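Local coordinates for protein kinase (Staphylococcus aureus subsp. aureus Mu50, PDB 3PY9) that forms the extracellular, PASTA-domain-bearing part of the Ser/Thr kinase PrkC, which probably senses cell-wall muropeptides outside the membrane, at residues E87-L92 with K98-E103; V75-V80 with S131-Y136; N108-P111 with I115-Q118; S37-Y42 with E46-T51. All coordinates share one frame; numbering follows the deposited sequence.

How the contacts relate
Contacts 1, 2 and 3 lie in one PASTA domain and share its three-stranded sheet, whereas contact 4 belongs to the PASTA domain that precedes it and touches none of them. Contact 2 is fully buried and purely apolar. Contact 1, about 7 Å away between centres, is apolar too but partly open, and the two meet where Leu92 packs on Met77 and where strand 100-105 pairs with strand 133-138. Contact 3, with its centre about 14 Å from each of theirs, brings in the other edge strand, 115-118, and adds a water bridge to a small alanine packing. Contact 4 lies at the surface and mixes an isoleucine tip with serines, a tyrosine ring and a carboxylate.

Contact 1: residues E87-L92 with K98-E103; sequences EALQKL and KDVTIE. With EU (europium ion), chain E.
Helix 87-92 runs nearly antiparallel to strand 100-103, at 164° with 10.8 Å between the axes, a spacing bridged by side chains alone. Val100 is the strand residue that enters the helix face, and its two methyls are shared out between two leucines one helical turn apart. CG1 meets Leu89 CD2 at 3.8 Å, and CG2 meets Leu92 CD1 at 4.0 Å. Val100 CG1 lies anti to the backbone N (chi1 -174°), which spreads the fork along the helix and gives each leucine one branch. Leu89 does not start out facing the strand, yet its CD2 swings in over Val100 and also reaches Ile102 CD1 at 4.2 Å. Leu92 sets out toward the strand and also packs on Leu135 of the central strand 133-138, so it sits deeper than Leu89. Asp99, just before Val100, binds the europium ion through OD2 at 2.4 Å; the same oxygen accepts from the backbone N of Asn132, and Asp130 and Asn132 complete the site. Helix and edge strand are thus joined by methyl-to-methyl packing without any polar link, while the metal-binding carboxylate is turned away from the helix in the inverse gamma turn just ahead of the strand.

Contact 2: residues V75-V80 with S131-Y136; sequences VKMPNV and SNIKLY
Met77 and Ile133 reach toward each other tip to tip, and this thioether-to-methyl meeting is one of two apolar touches that make up the contact. Met77 SD lies 3.7 Å from Ile133 CD1, while Met77 CE settles against the other branch, 3.8 Å from Ile133 CG2. The methionine leaves the backbone with CG anti to N and then bends at chi2 (75°), which lets both sulfur and terminal methyl address the forked isoleucine. The second touch joins two branched side chains that cross at about a right angle: Val80 CG2 rests on Leu135 CD2 at 3.9 Å. All four residues are buried and turn toward the opposite segment, although their backbones remain well apart, with 9.7 Å between the CA atoms of Met77 and Ile133. The polar partners lie off the apolar contact: Lys76 forms a salt bridge with Glu125, and Lys134, between Ile133 and Leu135, forms another with Glu103 on the neighbouring strand. The segment 75-80 leads from strand 74-76 toward helix 85-93, whose Leu92 packs on both Met77 and Leu135 and whose Ala88 meets Val80; strand 133-138 itself is the middle strand of the sheet, between 100-105 and 115-118.

Contact 3: residues N108-P111 with I115-Q118; sequences NQAP and IANQ
Ala110 and Ala116 are the nearest pair where the loop 108-111 folds back against strand 115-118, their CA atoms 5.5 Å apart. The closer-packed part of the contact is built on the methyl of Ala110. Its CB points at the strand and lies 3.8 Å from the carbonyl oxygen of Ile115, with Ala116 CA a little farther off and Ala116 CB at 4.4 Å. The strand therefore offers mainly its backbone here, and the side chain of Ile115 turns the other way, to pack on Ala88 of helix 85-93. The loop is also held from its own side: the side-chain OD1 of Asn107 accepts from the backbone N of both Gln109 and Ala110, and Ala110 O accepts from the hydroxyl of Ser138.

Toward solvent the fit is looser. The exposed Gln109 leaves the backbone toward the strand, and its chain is extended beyond CG (chi2 155°), but its OE1 stops 4.1 Å from Ala116 O. Since both atoms are acceptors, they cannot bond directly. A water donates to both, at 3.2 Å to Gln109 OE1 and 3.1 Å to Ala116 O. That carbonyl belongs to a classic beta bulge, in which Ala116 and Asn117 both face Tyr136 of strand 133-138.

The direct contact is therefore small and largely apolar, resting on a single methyl, and the polar link from Gln109 OE1 to the bulge carbonyl depends on the water between them.

Contact 4: residues S37-Y42 with E46-T51; sequences SYSDKY and EIIKTT
Ile48 and the two serines opposite it supply the van der Waals part of the contact. The tip of the isoleucine, CD1, reaches between Ser37 and Ser39: it lies 3.7 Å from Ser39 CB and 3.9 Å from Ser37 CB, and it also comes 3.4 Å from Ser37 O. Ile48 has an extended chain (chi2 180°), which carries CD1 to the loop although the side chain does not set out straight toward it. The serines meet it with their CB carbons. The hydroxyl of Ser39 is engaged within the loop: OG accepts from the backbone N of Tyr42 at 3.0 Å, closing an ST motif that turns the chain as it leaves strand 30-37.

This loop and strand 47-51 belong to the first PASTA domain, where 30-37 and 47-51 are the two edges of a three-stranded sheet and 63-69 runs between them. Ser37, Ser39 and Ile48 all pack on that middle strand.

Round the Tyr42 ring the closest contacts are with oxygen atoms. Over one face lies the carbonyl oxygen of Ile47, 4.0 Å from CD1 and offset toward the rim. At the edge, close to the ring plane, Glu46 OE1 approaches CD1 at 3.8 Å, with the carboxylate turned 52° from the ring. Tyr42 also touches Ile13, and its backbone O accepts from the hydroxyl of Ser69.

Contact 1: residues E87-L92 with K98-E103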
loop_
_atom_site.group_PDB
_atom_site.type_symbol
_atom_site.label_atom_id
_atom_site.label_comp_id
_atom_site.label_asym_id
_atom_site.label_seq_id
_atom_site.Cartn_x
_atom_site.Cartn_y
_atom_site.Cartn_z
ATOM N N GLU A 87 -15.654 -9.479 -10.179
ATOM C CA GLU A 87 -14.658 -10.213 -10.987
ATOM C C GLU A 87 -14.014 -11.334 -10.150
ATOM O O GLU A 87 -13.895 -12.474 -10.601
ATOM C CB GLU A 87 -13.591 -9.270 -11.580
ATOM C CG GLU A 87 -12.601 -9.921 -12.601
ATOM C CD GLU A 87 -11.522 -8.946 -13.128
ATOM O OE1 GLU A 87 -11.543 -7.756 -12.770
ATOM O OE2 GLU A 87 -10.653 -9.352 -13.928
ATOM N N ALA A 88 -13.638 -10.990 -8.921
ATOM C CA ALA A 88 -13.031 -11.924 -7.974
ATOM C C ALA A 88 -13.893 -13.176 -7.730
ATOM O O ALA A 88 -13.378 -14.294 -7.701
ATOM C CB ALA A 88 -12.767 -11.213 -6.670
ATOM N N LEU A 89 -15.198 -12.956 -7.550
ATOM C CA LEU A 89 -16.150 -14.006 -7.199
ATOM C C LEU A 89 -16.432 -14.903 -8.394
ATOM O O LEU A 89 -16.450 -16.137 -8.272
ATOM C CB LEU A 89 -17.453 -13.400 -6.663
ATOM C CG LEU A 89 -17.491 -12.829 -5.233
ATOM C CD1 LEU A 89 -18.813 -12.124 -4.960
ATOM C CD2 LEU A 89 -17.257 -13.918 -4.196
ATOM N N GLN A 90 -16.647 -14.270 -9.548
ATOM C CA GLN A 90 -16.811 -14.984 -10.812
ATOM C C GLN A 90 -15.619 -15.910 -11.057
ATOM O O GLN A 90 -15.807 -17.100 -11.283
ATOM C CB GLN A 90 -17.027 -14.002 -11.977
ATOM C CG GLN A 90 -18.439 -13.363 -12.013
ATOM C CD GLN A 90 -18.604 -12.238 -13.072
ATOM O OE1 GLN A 90 -17.659 -11.889 -13.788
ATOM N NE2 GLN A 90 -19.822 -11.670 -13.159
ATOM N N LYS A 91 -14.401 -15.372 -10.974
ATOM C CA LYS A 91 -13.169 -16.147 -11.170
ATOM C C LYS A 91 -13.072 -17.347 -10.226
ATOM O O LYS A 91 -12.448 -18.361 -10.556
ATOM C CB LYS A 91 -11.940 -15.248 -10.992
ATOM C CG LYS A 91 -10.597 -15.906 -11.311
ATOM C CD LYS A 91 -10.231 -15.751 -12.784
ATOM C CE LYS A 91 -9.214 -16.816 -13.233
ATOM N NZ LYS A 91 -8.944 -16.735 -14.709
ATOM N N LEU A 92 -13.679 -17.215 -9.047
ATOM C CA LEU A 92 -13.747 -18.303 -8.073
ATOM C C LEU A 92 -14.797 -19.350 -8.456
ATOM O O LEU A 92 -14.503 -20.553 -8.462
ATOM C CB LEU A 92 -13.991 -17.754 -6.665
ATOM C CG LEU A 92 -12.716 -17.221 -5.996
ATOM C CD1 LEU A 92 -13.026 -16.336 -4.796
ATOM C CD2 LEU A 92 -11.807 -18.372 -5.591
ATOM N N LYS A 98 -17.425 -21.880 -4.499
ATOM C CA LYS A 98 -18.622 -21.100 -4.207
ATOM C C LYS A 98 -18.817 -20.749 -2.721
ATOM O O LYS A 98 -19.657 -19.910 -2.389
ATOM C CB LYS A 98 -19.862 -21.812 -4.775
ATOM C CG LYS A 98 -19.722 -22.213 -6.251
ATOM C CD LYS A 98 -21.036 -22.748 -6.862
ATOM C CE LYS A 98 -20.770 -23.579 -8.135
ATOM N NZ LYS A 98 -19.941 -22.874 -9.183
ATOM N N ASP A 99 -18.046 -21.377 -1.836
ATOM C CA ASP A 99 -18.117 -21.097 -0.396
ATOM C C ASP A 99 -17.197 -19.913 -0.049
ATOM O O ASP A 99 -16.092 -20.096 0.467
ATOM C CB ASP A 99 -17.757 -22.360 0.416
ATOM C CG ASP A 99 -17.563 -22.085 1.912
ATOM O OD1 ASP A 99 -18.054 -21.047 2.420
ATOM O OD2 ASP A 99 -16.915 -22.910 2.598
ATOM N N VAL A 100 -17.652 -18.703 -0.359
ATOM C CA VAL A 100 -16.808 -17.518 -0.201
ATOM C C VAL A 100 -17.490 -16.494 0.676
ATOM O O VAL A 100 -18.610 -16.073 0.406
ATOM C CB VAL A 100 -16.412 -16.891 -1.560
ATOM C CG1 VAL A 100 -15.425 -15.755 -1.360
ATOM C CG2 VAL A 100 -15.799 -17.949 -2.480
ATOM N N THR A 101 -16.812 -16.117 1.750
ATOM C CA THR A 101 -17.309 -15.077 2.632
ATOM C C THR A 101 -16.512 -13.777 2.408
ATOM O O THR A 101 -15.304 -13.815 2.264
ATOM C CB THR A 101 -17.287 -15.539 4.102
ATOM O OG1 THR A 101 -16.016 -16.116 4.396
ATOM C CG2 THR A 101 -18.349 -16.618 4.345
ATOM N N ILE A 102 -17.215 -12.648 2.334
ATOM C CA ILE A 102 -16.595 -11.324 2.244
ATOM C C ILE A 102 -16.527 -10.618 3.599
ATOM O O ILE A 102 -17.462 -10.662 4.393
ATOM C CB ILE A 102 -17.334 -10.386 1.264
ATOM C CG1 ILE A 102 -17.698 -11.114 -0.039
ATOM C CG2 ILE A 102 -16.515 -9.065 1.025
ATOM C CD1 ILE A 102 -16.526 -11.365 -0.992
ATOM N N GLU A 103 -15.396 -9.955 3.821
ATOM C CA GLU A 103 -15.129 -9.101 4.982
ATOM C C GLU A 103 -14.643 -7.765 4.459
ATOM O O GLU A 103 -13.707 -7.711 3.653
ATOM C CB GLU A 103 -13.981 -9.691 5.787
ATOM C CG GLU A 103 -14.232 -11.056 6.318
ATOM C CD GLU A 103 -14.393 -11.023 7.803
ATOM O OE1 GLU A 103 -13.613 -10.253 8.424
ATOM O OE2 GLU A 103 -15.284 -11.746 8.337
HETATM EU EU EU E . -17.977 -23.554 4.670
#

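Contact 2: residues V75-V80 with S131-Y136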
loop_
_atom_site.group_PDB
_atom_site.type_symbol
_atom_site.label_atom_id
_atom_site.label_comp_id
_atom_site.label_asym_id
_atom_site.label_seq_id
_atom_site.Cartn_x
_atom_site.Cartn_y
_atom_site.Cartn_z
ATOM N N VAL A 75 -8.727 -27.670 -6.632
ATOM C CA VAL A 75 -8.304 -26.736 -7.695
ATOM C C VAL A 75 -7.127 -25.873 -7.249
ATOM O O VAL A 75 -6.791 -25.812 -6.064
ATOM C CB VAL A 75 -9.433 -25.767 -8.151
ATOM C CG1 VAL A 75 -10.413 -26.448 -9.103
ATOM C CG2 VAL A 75 -10.159 -25.164 -6.961
ATOM N N LYS A 76 -6.495 -25.207 -8.209
ATOM C CA LYS A 76 -5.507 -24.166 -7.920
ATOM C C LYS A 76 -6.224 -22.860 -7.561
ATOM O O LYS A 76 -7.029 -22.341 -8.343
ATOM C CB LYS A 76 -4.583 -23.962 -9.131
ATOM C CG LYS A 76 -3.128 -24.469 -8.958
ATOM C CD LYS A 76 -2.958 -25.797 -8.166
ATOM C CE LYS A 76 -3.331 -27.084 -8.954
ATOM N NZ LYS A 76 -4.643 -27.696 -8.497
ATOM N N MET A 77 -5.956 -22.352 -6.363
ATOM C CA MET A 77 -6.505 -21.061 -5.958
ATOM C C MET A 77 -5.997 -19.966 -6.904
ATOM O O MET A 77 -4.776 -19.799 -7.073
ATOM C CB MET A 77 -6.151 -20.737 -4.502
ATOM C CG MET A 77 -6.766 -19.426 -3.978
ATOM S SD MET A 77 -8.519 -19.568 -3.622
ATOM C CE MET A 77 -9.009 -17.849 -3.427
ATOM N N PRO A 78 -6.933 -19.228 -7.531
ATOM C CA PRO A 78 -6.578 -18.108 -8.388
ATOM C C PRO A 78 -6.122 -16.887 -7.571
ATOM O O PRO A 78 -6.392 -16.808 -6.364
ATOM C CB PRO A 78 -7.885 -17.805 -9.114
ATOM C CG PRO A 78 -8.950 -18.229 -8.153
ATOM C CD PRO A 78 -8.398 -19.416 -7.440
ATOM N N ASN A 79 -5.422 -15.964 -8.232
ATOM C CA ASN A 79 -4.998 -14.702 -7.619
ATOM C C ASN A 79 -6.046 -13.661 -7.982
ATOM O O ASN A 79 -6.234 -13.339 -9.173
ATOM C CB ASN A 79 -3.606 -14.290 -8.129
ATOM C CG ASN A 79 -3.020 -13.107 -7.372
ATOM O OD1 ASN A 79 -3.112 -11.974 -7.821
ATOM N ND2 ASN A 79 -2.410 -13.369 -6.225
ATOM N N VAL A 80 -6.760 -13.183 -6.962
ATOM C CA VAL A 80 -7.901 -12.265 -7.147
ATOM C C VAL A 80 -7.665 -10.911 -6.461
ATOM O O VAL A 80 -8.467 -9.989 -6.581
ATOM C CB VAL A 80 -9.265 -12.894 -6.695
ATOM C CG1 VAL A 80 -9.523 -14.238 -7.392
ATOM C CG2 VAL A 80 -9.318 -13.088 -5.184
ATOM N N SER A 131 -14.562 -25.140 1.371
ATOM C CA SER A 131 -13.237 -24.526 1.182
ATOM C C SER A 131 -12.964 -23.347 2.127
ATOM O O SER A 131 -11.801 -22.959 2.337
ATOM C CB SER A 131 -13.034 -24.096 -0.285
ATOM O OG SER A 131 -14.212 -23.519 -0.845
ATOM N N ASN A 132 -14.040 -22.794 2.689
ATOM C CA ASN A 132 -13.983 -21.633 3.581
ATOM C C ASN A 132 -13.044 -20.547 3.057
ATOM O O ASN A 132 -12.092 -20.173 3.740
ATOM C CB ASN A 132 -13.565 -22.031 5.016
ATOM C CG ASN A 132 -14.294 -23.263 5.533
ATOM O OD1 ASN A 132 -15.527 -23.302 5.599
ATOM N ND2 ASN A 132 -13.526 -24.268 5.935
ATOM N N ILE A 133 -13.281 -20.059 1.839
ATOM C CA ILE A 133 -12.499 -18.919 1.354
ATOM C C ILE A 133 -13.051 -17.659 2.013
ATOM O O ILE A 133 -14.272 -17.492 2.143
ATOM C CB ILE A 133 -12.548 -18.687 -0.182
ATOM C CG1 ILE A 133 -12.493 -19.995 -0.996
ATOM C CG2 ILE A 133 -11.458 -17.696 -0.591
ATOM C CD1 ILE A 133 -11.134 -20.547 -1.247
ATOM N N LYS A 134 -12.139 -16.794 2.449
ATOM C CA LYS A 134 -12.495 -15.467 2.899
ATOM C C LYS A 134 -11.783 -14.439 2.033
ATOM O O LYS A 134 -10.577 -14.537 1.785
ATOM C CB LYS A 134 -12.127 -15.316 4.362
ATOM C CG LYS A 134 -12.812 -14.183 5.072
ATOM C CD LYS A 134 -12.620 -14.318 6.575
ATOM C CE LYS A 134 -13.574 -15.349 7.187
ATOM N NZ LYS A 134 -14.988 -14.823 7.234
ATOM N N LEU A 135 -12.546 -13.474 1.540
ATOM C CA LEU A 135 -12.001 -12.412 0.742
ATOM C C LEU A 135 -12.165 -11.115 1.509
ATOM O O LEU A 135 -13.213 -10.879 2.147
ATOM C CB LEU A 135 -12.713 -12.311 -0.620
ATOM C CG LEU A 135 -12.564 -13.470 -1.630
ATOM C CD1 LEU A 135 -13.121 -13.063 -2.973
ATOM C CD2 LEU A 135 -11.118 -13.985 -1.815
ATOM N N TYR A 136 -11.132 -10.282 1.441
ATOM C CA TYR A 136 -11.111 -9.044 2.180
ATOM C C TYR A 136 -11.266 -7.927 1.178
ATOM O O TYR A 136 -10.363 -7.658 0.379
ATOM C CB TYR A 136 -9.810 -8.913 2.971
ATOM C CG TYR A 136 -9.670 -9.936 4.086
ATOM C CD1 TYR A 136 -10.047 -9.626 5.385
ATOM C CD2 TYR A 136 -9.173 -11.216 3.833
ATOM C CE1 TYR A 136 -9.918 -10.552 6.404
ATOM C CE2 TYR A 136 -9.040 -12.148 4.852
ATOM C CZ TYR A 136 -9.417 -11.805 6.133
ATOM O OH TYR A 136 -9.292 -12.710 7.167
#

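Contact 3: residues N108-P111 with I115-Q118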
loop_
_atom_site.group_PDB
_atom_site.type_symbol
_atom_site.label_atom_id
_atom_site.label_comp_id
_atom_site.label_asym_id
_atom_site.label_seq_id
_atom_site.Cartn_x
_atom_site.Cartn_y
_atom_site.Cartn_z
ATOM N N ASN A 108 -4.972 0.264 2.155
ATOM C CA ASN A 108 -4.233 1.310 1.399
ATOM C C ASN A 108 -3.566 0.870 0.099
ATOM O O ASN A 108 -2.874 1.671 -0.555
ATOM C CB ASN A 108 -3.216 2.057 2.282
ATOM C CG ASN A 108 -2.074 1.172 2.768
ATOM O OD1 ASN A 108 -2.094 -0.056 2.598
ATOM N ND2 ASN A 108 -1.071 1.801 3.403
ATOM N N GLN A 109 -3.778 -0.386 -0.264
ATOM C CA GLN A 109 -3.231 -0.963 -1.486
ATOM C C GLN A 109 -4.288 -1.079 -2.591
ATOM O O GLN A 109 -3.972 -0.852 -3.758
ATOM C CB GLN A 109 -2.641 -2.354 -1.201
ATOM C CG GLN A 109 -1.739 -2.390 0.008
ATOM C CD GLN A 109 -1.661 -3.759 0.642
ATOM O OE1 GLN A 109 -2.674 -4.453 0.809
ATOM N NE2 GLN A 109 -0.450 -4.160 1.010
ATOM N N ALA A 110 -5.523 -1.450 -2.227
ATOM C CA ALA A 110 -6.591 -1.665 -3.205
ATOM C C ALA A 110 -7.683 -0.629 -3.016
ATOM O O ALA A 110 -8.004 -0.287 -1.880
ATOM C CB ALA A 110 -7.150 -3.077 -3.091
ATOM N N PRO A 111 -8.266 -0.114 -4.119
ATOM C CA PRO A 111 -9.289 0.922 -3.935
ATOM C C PRO A 111 -10.625 0.354 -3.417
ATOM O O PRO A 111 -10.833 -0.877 -3.436
ATOM C CB PRO A 111 -9.440 1.532 -5.350
ATOM C CG PRO A 111 -8.331 0.891 -6.215
ATOM C CD PRO A 111 -8.054 -0.422 -5.548
ATOM N N ILE A 115 -10.631 -6.298 -3.918
ATOM C CA ILE A 115 -10.092 -7.276 -2.978
ATOM C C ILE A 115 -8.666 -6.948 -2.506
ATOM O O ILE A 115 -7.743 -6.871 -3.313
ATOM C CB ILE A 115 -10.146 -8.679 -3.601
ATOM C CG1 ILE A 115 -11.560 -8.970 -4.080
ATOM C CG2 ILE A 115 -9.670 -9.746 -2.598
ATOM C CD1 ILE A 115 -12.633 -8.664 -3.081
ATOM N N ALA A 116 -8.511 -6.753 -1.201
ATOM C CA ALA A 116 -7.215 -6.439 -0.592
ATOM C C ALA A 116 -6.403 -7.674 -0.180
ATOM O O ALA A 116 -5.179 -7.583 -0.029
ATOM C CB ALA A 116 -7.405 -5.528 0.613
ATOM N N ASN A 117 -7.081 -8.811 0.016
ATOM C CA ASN A 117 -6.462 -10.007 0.591
ATOM C C ASN A 117 -7.336 -11.245 0.329
ATOM O O ASN A 117 -8.578 -11.158 0.238
ATOM C CB ASN A 117 -6.216 -9.805 2.104
ATOM C CG ASN A 117 -5.331 -10.905 2.749
ATOM O OD1 ASN A 117 -4.099 -10.884 2.642
ATOM N ND2 ASN A 117 -5.968 -11.849 3.447
ATOM N N GLN A 118 -6.644 -12.376 0.186
ATOM C CA GLN A 118 -7.199 -13.724 0.075
ATOM C C GLN A 118 -6.812 -14.569 1.270
ATOM O O GLN A 118 -5.630 -14.633 1.656
ATOM C CB GLN A 118 -6.559 -14.443 -1.093
ATOM C CG GLN A 118 -7.226 -14.295 -2.376
ATOM C CD GLN A 118 -6.271 -14.616 -3.486
ATOM O OE1 GLN A 118 -5.888 -15.778 -3.696
ATOM N NE2 GLN A 118 -5.856 -13.587 -4.200
HETATM O O HOH W 1 -3.819 -5.586 -1.957
#

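Contact 4: residues S37-Y42 with E46-T51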
loop_
_atom_site.group_PDB
_atom_site.type_symbol
_atom_site.label_atom_id
_atom_site.label_comp_id
_atom_site.label_asym_id
_atom_site.label_seq_id
_atom_site.Cartn_x
_atom_site.Cartn_y
_atom_site.Cartn_z
ATOM N N SER A 37 -13.284 -42.433 -7.309
ATOM C CA SER A 37 -14.130 -41.263 -7.298
ATOM C C SER A 37 -13.633 -40.298 -6.228
ATOM O O SER A 37 -13.167 -40.709 -5.161
ATOM C CB SER A 37 -15.586 -41.669 -7.041
ATOM O OG SER A 37 -16.447 -40.537 -7.006
ATOM N N TYR A 38 -13.698 -39.011 -6.536
ATOM C CA TYR A 38 -13.435 -37.991 -5.530
ATOM C C TYR A 38 -14.458 -38.082 -4.394
ATOM O O TYR A 38 -15.630 -38.392 -4.633
ATOM C CB TYR A 38 -13.475 -36.611 -6.174
ATOM C CG TYR A 38 -12.236 -36.278 -6.975
ATOM C CD1 TYR A 38 -10.957 -36.388 -6.406
ATOM C CD2 TYR A 38 -12.337 -35.830 -8.296
ATOM C CE1 TYR A 38 -9.801 -36.064 -7.135
ATOM C CE2 TYR A 38 -11.188 -35.502 -9.038
ATOM C CZ TYR A 38 -9.931 -35.624 -8.453
ATOM O OH TYR A 38 -8.809 -35.296 -9.184
ATOM N N SER A 39 -14.004 -37.839 -3.167
ATOM C CA SER A 39 -14.871 -37.827 -1.983
ATOM C C SER A 39 -14.299 -36.898 -0.922
ATOM O O SER A 39 -13.088 -36.801 -0.753
ATOM C CB SER A 39 -15.016 -39.240 -1.401
ATOM O OG SER A 39 -15.756 -39.262 -0.193
ATOM N N ASP A 40 -15.181 -36.224 -0.201
ATOM C CA ASP A 40 -14.779 -35.417 0.943
ATOM C C ASP A 40 -15.108 -36.184 2.229
ATOM O O ASP A 40 -14.435 -36.020 3.261
ATOM C CB ASP A 40 -15.491 -34.059 0.900
ATOM C CG ASP A 40 -15.377 -33.383 -0.467
ATOM O OD1 ASP A 40 -14.246 -33.062 -0.891
ATOM O OD2 ASP A 40 -16.420 -33.180 -1.124
ATOM N N LYS A 41 -16.130 -37.036 2.143
ATOM C CA LYS A 41 -16.577 -37.883 3.248
ATOM C C LYS A 41 -15.583 -38.993 3.653
ATOM O O LYS A 41 -15.478 -39.330 4.829
ATOM C CB LYS A 41 -17.945 -38.472 2.887
ATOM C CG LYS A 41 -18.724 -39.137 4.031
ATOM C CD LYS A 41 -20.129 -39.508 3.530
ATOM C CE LYS A 41 -20.866 -40.455 4.456
ATOM N NZ LYS A 41 -21.964 -41.156 3.716
ATOM N N TYR A 42 -14.858 -39.556 2.687
ATOM C CA TYR A 42 -13.927 -40.666 2.956
ATOM C C TYR A 42 -12.468 -40.369 2.568
ATOM O O TYR A 42 -12.192 -39.937 1.444
ATOM C CB TYR A 42 -14.384 -41.964 2.263
ATOM C CG TYR A 42 -15.736 -42.486 2.709
ATOM C CD1 TYR A 42 -15.840 -43.448 3.717
ATOM C CD2 TYR A 42 -16.906 -42.032 2.110
ATOM C CE1 TYR A 42 -17.079 -43.929 4.128
ATOM C CE2 TYR A 42 -18.148 -42.507 2.511
ATOM C CZ TYR A 42 -18.227 -43.447 3.517
ATOM O OH TYR A 42 -19.459 -43.903 3.895
ATOM N N GLU A 46 -10.148 -45.656 0.573
ATOM C CA GLU A 46 -11.144 -46.210 1.441
ATOM C C GLU A 46 -12.285 -46.469 0.460
ATOM O O GLU A 46 -12.506 -45.681 -0.461
ATOM C CB GLU A 46 -11.630 -45.242 2.554
ATOM C CG GLU A 46 -10.674 -45.033 3.711
ATOM C CD GLU A 46 -11.348 -44.696 5.055
ATOM O OE1 GLU A 46 -12.385 -44.000 5.077
ATOM O OE2 GLU A 46 -10.803 -45.147 6.090
ATOM N N ILE A 47 -13.031 -47.574 0.633
ATOM C CA ILE A 47 -14.236 -47.874 -0.164
ATOM C C ILE A 47 -15.343 -46.835 0.091
ATOM O O ILE A 47 -15.711 -46.578 1.227
ATOM C CB ILE A 47 -14.838 -49.284 0.154
ATOM C CG1 ILE A 47 -13.808 -50.440 0.056
ATOM C CG2 ILE A 47 -16.079 -49.566 -0.686
ATOM C CD1 ILE A 47 -12.967 -50.456 -1.131
ATOM N N ILE A 48 -15.889 -46.295 -0.993
ATOM C CA ILE A 48 -16.914 -45.252 -0.999
ATOM C C ILE A 48 -18.304 -45.862 -1.142
ATOM O O ILE A 48 -19.267 -45.400 -0.532
ATOM C CB ILE A 48 -16.652 -44.349 -2.238
ATOM C CG1 ILE A 48 -15.525 -43.360 -1.971
ATOM C CG2 ILE A 48 -17.892 -43.619 -2.727
ATOM C CD1 ILE A 48 -15.274 -42.493 -3.191
ATOM N N LYS A 49 -18.388 -46.916 -1.959
ATOM C CA LYS A 49 -19.644 -47.436 -2.492
ATOM C C LYS A 49 -19.365 -48.856 -2.949
ATOM O O LYS A 49 -18.235 -49.158 -3.350
ATOM C CB LYS A 49 -20.039 -46.600 -3.717
ATOM C CG LYS A 49 -21.493 -46.718 -4.203
ATOM C CD LYS A 49 -22.459 -45.691 -3.543
ATOM C CE LYS A 49 -22.828 -46.048 -2.081
ATOM N NZ LYS A 49 -23.950 -45.226 -1.505
ATOM N N THR A 50 -20.377 -49.728 -2.912
ATOM C CA THR A 50 -20.259 -51.025 -3.584
ATOM C C THR A 50 -21.464 -51.312 -4.473
ATOM O O THR A 50 -22.522 -50.735 -4.290
ATOM C CB THR A 50 -20.004 -52.223 -2.618
ATOM O OG1 THR A 50 -21.139 -52.435 -1.771
ATOM C CG2 THR A 50 -18.716 -52.020 -1.777
ATOM N N THR A 51 -21.260 -52.176 -5.461
ATOM C CA THR A 51 -22.342 -52.736 -6.253
ATOM C C THR A 51 -22.178 -54.245 -6.322
ATOM O O THR A 51 -21.175 -54.723 -6.859
ATOM C CB THR A 51 -22.401 -52.153 -7.681
ATOM O OG1 THR A 51 -22.432 -50.725 -7.592
ATOM C CG2 THR A 51 -23.664 -52.621 -8.381
#